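Local coordinates for protein chitosanase (Gynuella sunshinyii YC6258, PDB 6X2Q) that probably hydrolyses chitosan, as a family 46 glycoside hydrolase, and binds a chain of glucosamine units in the cleft between its two lobes, at residues 27-32 with 38-43; 59-62 with 66-69. All coordinates share one frame; numbering follows the deposited sequence.

Interaction 1 (27-32 with 38-43)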
loop_
_atom_site.group_PDB
_atom_site.type_symbol
_atom_site.label_atom_id
_atom_site.label_comp_id
_atom_site.label_asym_id
_atom_site.label_seq_id
_atom_site.Cartn_x
_atom_site.Cartn_y
_atom_site.Cartn_z
ATOM N N TYR A 27 2.248 -12.828 -1.710
ATOM C CA TYR A 27 2.422 -13.146 -0.297
ATOM C C TYR A 27 3.863 -13.552 0.003
ATOM O O TYR A 27 4.402 -13.215 1.063
ATOM C CB TYR A 27 1.467 -14.271 0.113
ATOM C CG TYR A 27 -0.003 -13.884 0.243
ATOM C CD1 TYR A 27 -0.507 -13.376 1.439
ATOM C CD2 TYR A 27 -0.884 -14.057 -0.821
ATOM C CE1 TYR A 27 -1.844 -13.021 1.565
ATOM C CE2 TYR A 27 -2.223 -13.707 -0.714
ATOM C CZ TYR A 27 -2.705 -13.192 0.491
ATOM O OH TYR A 27 -4.049 -12.847 0.621
ATOM N N GLY A 28 4.501 -14.291 -0.917
ATOM C CA GLY A 28 5.835 -14.824 -0.725
ATOM C C GLY A 28 6.978 -13.907 -1.120
ATOM O O GLY A 28 8.146 -14.309 -1.055
ATOM N N TYR A 29 6.674 -12.682 -1.537
ATOM C CA TYR A 29 7.699 -11.744 -1.965
ATOM C C TYR A 29 8.505 -11.268 -0.763
ATOM O O TYR A 29 7.946 -10.973 0.299
ATOM C CB TYR A 29 7.033 -10.561 -2.685
ATOM C CG TYR A 29 7.942 -9.410 -3.079
ATOM C CD1 TYR A 29 8.434 -8.519 -2.122
ATOM C CD2 TYR A 29 8.269 -9.178 -4.415
ATOM C CE1 TYR A 29 9.246 -7.459 -2.476
ATOM C CE2 TYR A 29 9.083 -8.112 -4.780
ATOM C CZ TYR A 29 9.564 -7.257 -3.802
ATOM O OH TYR A 29 10.375 -6.195 -4.130
ATOM N N ALA A 30 9.821 -11.169 -0.941
ATOM C CA ALA A 30 10.707 -10.664 0.108
ATOM C C ALA A 30 12.003 -10.205 -0.541
ATOM O O ALA A 30 12.718 -11.024 -1.127
ATOM C CB ALA A 30 10.984 -11.739 1.160
ATOM N N GLU A 31 12.303 -8.908 -0.445
ATOM C CA GLU A 31 13.462 -8.351 -1.126
ATOM C C GLU A 31 14.007 -7.173 -0.337
ATOM O O GLU A 31 13.295 -6.535 0.447
ATOM C CB GLU A 31 13.133 -7.878 -2.548
ATOM C CG GLU A 31 12.724 -8.956 -3.545
ATOM C CD GLU A 31 13.847 -9.908 -3.941
ATOM O OE1 GLU A 31 14.874 -9.988 -3.231
ATOM O OE2 GLU A 31 13.701 -10.579 -4.984
ATOM N N VAL A 32 15.292 -6.901 -0.561
ATOM C CA VAL A 32 15.938 -5.660 -0.149
ATOM C C VAL A 32 15.901 -4.710 -1.343
ATOM O O VAL A 32 16.305 -5.078 -2.456
ATOM C CB VAL A 32 17.377 -5.922 0.328
ATOM C CG1 VAL A 32 18.001 -4.659 0.910
ATOM C CG2 VAL A 32 17.383 -7.052 1.345
ATOM N N GLY A 38 14.932 -1.630 4.663
ATOM C CA GLY A 38 15.389 -2.980 4.961
ATOM C C GLY A 38 14.798 -3.980 3.997
ATOM O O GLY A 38 14.856 -3.800 2.771
ATOM N N ILE A 39 14.224 -5.044 4.547
ATOM C CA ILE A 39 13.528 -6.051 3.759
ATOM C C ILE A 39 12.074 -5.627 3.601
ATOM O O ILE A 39 11.408 -5.278 4.587
ATOM C CB ILE A 39 13.627 -7.434 4.422
ATOM C CG1 ILE A 39 15.085 -7.765 4.729
ATOM C CG2 ILE A 39 12.976 -8.501 3.534
ATOM C CD1 ILE A 39 15.340 -9.212 5.098
ATOM N N THR A 40 11.588 -5.659 2.361
ATOM C CA THR A 40 10.192 -5.413 2.024
ATOM C C THR A 40 9.557 -6.737 1.635
ATOM O O THR A 40 10.095 -7.447 0.782
ATOM C CB THR A 40 10.076 -4.413 0.864
ATOM O OG1 THR A 40 10.500 -3.121 1.311
ATOM C CG2 THR A 40 8.628 -4.328 0.346
ATOM N N ALA A 41 8.412 -7.065 2.242
ATOM C CA ALA A 41 7.850 -8.401 2.068
ATOM C C ALA A 41 6.326 -8.376 2.062
ATOM O O ALA A 41 5.692 -7.486 2.643
ATOM C CB ALA A 41 8.338 -9.364 3.168
ATOM N N GLY A 42 5.750 -9.383 1.402
ATOM C CA GLY A 42 4.336 -9.671 1.520
ATOM C C GLY A 42 3.474 -8.948 0.511
ATOM O O GLY A 42 3.935 -8.232 -0.381
ATOM N N ARG A 43 2.169 -9.145 0.675
ATOM C CA ARG A 43 1.207 -8.618 -0.281
ATOM C C ARG A 43 1.077 -7.108 -0.191
ATOM O O ARG A 43 0.644 -6.479 -1.158
ATOM C CB ARG A 43 -0.158 -9.265 -0.055
ATOM C CG ARG A 43 -0.654 -9.124 1.369
ATOM C CD ARG A 43 -2.130 -9.498 1.478
ATOM N NE ARG A 43 -2.961 -8.550 0.752
ATOM C CZ ARG A 43 -4.280 -8.519 0.809
ATOM N NH1 ARG A 43 -4.923 -9.401 1.567
ATOM N NH2 ARG A 43 -4.950 -7.603 0.105
#
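Glu31 and Thr40 face each other as an antiparallel hydrogen-bonded pair. Thr40 N gives its hydrogen to Glu31 O at 2.7 Å, with an N-H...O angle of 169°, while Glu31 N returns a bond of 2.9 Å to Thr40 O. A third backbone bond, Gly42 N to Tyr29 O at 2.9 Å, continues the pairing beyond the strands, its donor tilted from the carbonyl plane. Weaker CA-H...O contacts fill in between, among them Ala30 CA to Thr40 O at 3.3 Å. Together these make strands 30-32 and 39-41 a beta hairpin, the first two strands of the small three-stranded antiparallel sheet of this family 46 fold, beside the glucosamine-binding cleft; the side chain of Thr40 touches a bound sugar.

Apolar packing gathers on the sheet face carrying Ala30, Ile39 and Ala41. The methyls of Ala30 and Ala41 meet CB to CB at 4.1 Å, and Pro94 and Trp97 of helix 93-100 pack against this face. On the other face the Tyr29 ring turns its CE1 edge to Thr40 O, 3.4 Å away.

Beyond the strands, Tyr27 and Arg43 run side by side. With Arg43 CG set between its own backbone N and carbonyl carbon (chi1 55°), the chain passes along the ring, bringing CD to 3.5 Å from Tyr27 CE1. Both polar ends converge on Asp111 OD1: Tyr27 OH by a hydrogen bond, Arg43 NH1 by a salt bridge.

Interaction 2 (59-62 with 66-69)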
loop_
_atom_site.group_PDB
_atom_site.type_symbol
_atom_site.label_atom_id
_atom_site.label_comp_id
_atom_site.label_asym_id
_atom_site.label_seq_id
_atom_site.Cartn_x
_atom_site.Cartn_y
_atom_site.Cartn_z
ATOM N N ARG A 59 2.140 -11.700 15.294
ATOM C CA ARG A 59 0.814 -12.301 15.327
ATOM C C ARG A 59 0.876 -13.761 14.905
ATOM O O ARG A 59 0.204 -14.610 15.493
ATOM C CB ARG A 59 -0.146 -11.511 14.448
ATOM C CG ARG A 59 -0.273 -10.093 14.934
ATOM C CD ARG A 59 -1.280 -9.314 14.145
ATOM N NE ARG A 59 -2.622 -9.795 14.402
ATOM C CZ ARG A 59 -3.713 -9.191 13.955
ATOM N NH1 ARG A 59 -3.599 -8.082 13.243
ATOM N NH2 ARG A 59 -4.910 -9.693 14.222
ATOM N N TYR A 60 1.696 -14.072 13.904
ATOM C CA TYR A 60 1.808 -15.450 13.464
ATOM C C TYR A 60 2.398 -16.321 14.565
ATOM O O TYR A 60 1.990 -17.475 14.741
ATOM C CB TYR A 60 2.659 -15.514 12.206
ATOM C CG TYR A 60 2.813 -16.895 11.609
ATOM C CD1 TYR A 60 1.702 -17.616 11.173
ATOM C CD2 TYR A 60 4.074 -17.470 11.461
ATOM C CE1 TYR A 60 1.845 -18.883 10.608
ATOM C CE2 TYR A 60 4.230 -18.734 10.901
ATOM C CZ TYR A 60 3.115 -19.444 10.487
ATOM O OH TYR A 60 3.268 -20.699 9.924
ATOM N N SER A 61 3.333 -15.766 15.337
ATOM C CA SER A 61 4.011 -16.535 16.368
ATOM C C SER A 61 3.099 -16.796 17.551
ATOM O O SER A 61 3.296 -17.776 18.281
ATOM C CB SER A 61 5.267 -15.800 16.805
ATOM O OG SER A 61 6.232 -15.868 15.763
ATOM N N ARG A 62 2.089 -15.950 17.751
ATOM C CA ARG A 62 1.094 -16.268 18.762
ATOM C C ARG A 62 0.192 -17.417 18.311
ATOM O O ARG A 62 -0.265 -18.203 19.143
ATOM C CB ARG A 62 0.300 -15.009 19.120
ATOM C CG ARG A 62 -0.610 -15.192 20.307
ATOM C CD ARG A 62 0.114 -14.943 21.632
ATOM N NE ARG A 62 -0.755 -15.214 22.779
ATOM C CZ ARG A 62 -1.078 -16.431 23.214
ATOM N NH1 ARG A 62 -1.886 -16.558 24.265
ATOM N NH2 ARG A 62 -0.599 -17.516 22.601
ATOM N N ASP A 66 6.204 -22.223 17.381
ATOM C CA ASP A 66 7.422 -22.808 16.792
ATOM C C ASP A 66 7.365 -22.624 15.284
ATOM O O ASP A 66 6.928 -23.534 14.617
ATOM C CB ASP A 66 7.536 -24.290 17.139
ATOM N N ASN A 67 7.727 -21.455 14.787
ATOM C CA ASN A 67 7.745 -21.278 13.317
ATOM C C ASN A 67 9.157 -20.867 12.899
ATOM O O ASN A 67 9.891 -20.394 13.722
ATOM C CB ASN A 67 6.635 -20.353 12.825
ATOM C CG ASN A 67 6.883 -18.915 13.178
ATOM O OD1 ASN A 67 7.768 -18.298 12.641
ATOM N ND2 ASN A 67 6.106 -18.385 14.082
ATOM N N ILE A 68 9.487 -21.040 11.634
ATOM C CA ILE A 68 10.823 -20.729 11.149
ATOM C C ILE A 68 11.191 -19.246 11.222
ATOM O O ILE A 68 12.364 -18.911 11.056
ATOM C CB ILE A 68 10.924 -21.261 9.708
ATOM C CG1 ILE A 68 9.872 -20.560 8.837
ATOM C CG2 ILE A 68 10.727 -22.778 9.703
ATOM C CD1 ILE A 68 9.790 -21.063 7.400
ATOM N N LEU A 69 10.240 -18.342 11.478
ATOM C CA LEU A 69 10.547 -16.915 11.544
ATOM C C LEU A 69 10.801 -16.416 12.956
ATOM O O LEU A 69 11.233 -15.266 13.123
ATOM C CB LEU A 69 9.413 -16.083 10.923
ATOM C CG LEU A 69 9.117 -16.313 9.445
ATOM C CD1 LEU A 69 7.827 -15.620 9.067
ATOM C CD2 LEU A 69 10.252 -15.797 8.596
#
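Tyr60, near the end of helix 52-63, offers one side of its ring to the side chain of Asn67. Its CG stands anti to the backbone N (chi1 -178°), which carries the CD2-CE2 side across to the following loop. There CE2 lies 3.5 Å from Asn67 CB, and CD2 comes within 3.4 Å of Asn67 ND2. The amide lies obliquely to the ring. Tyr60 OH is hydrogen-bonded to Asn103 and Arg64, and the ring also meets Phe106 edge-to-face.

In the loop after the helix, Asn67 forms an Asx turn: its OD1 accepts from Leu69 N at 2.7 Å, so one end of the amide shapes the loop while the other reaches back to the helix.

Ser61, next along, receives that other end. Asn67 ND2 donates to Ser61 OG at 3.0 Å, with an N-H...O angle of 153° and the hydroxyl close to the amide plane. Ser61 OG is also hydrogen-bonded to Ile57 O, one turn back in the helix, while Asn67 ND2 has a second acceptor in Arg64 O, in the short link between helix and loop. Bonds at both ends of the amide fix its rotation. An alanine at Asn67 removes the amide, and would probably leave Leu69 N without its Asx-turn acceptor and open a gap beside the Tyr60 ring.

Interaction 1 is made largely by main-chain atoms and interaction 2 by side chains, two routes by which proximity in sequence becomes structure. The centre of interaction 1 lies about 13 Å from the centre of the chain; this partly buried contact pairs two strands beside the sugar-binding cleft. The centre of interaction 2 lies about 24 Å from the centre of the chain, yet its few touching residues are largely buried; there a single amide ties a helix to the loop after it. The centres of interactions 1 and 2 are 17 Å apart, and their nearest atoms, about 9 Å apart, do not touch. They share neighbours nonetheless: helix 52-63, part of interaction 2, also packs through Met53 on the hairpin, and helix 93-100 borders both.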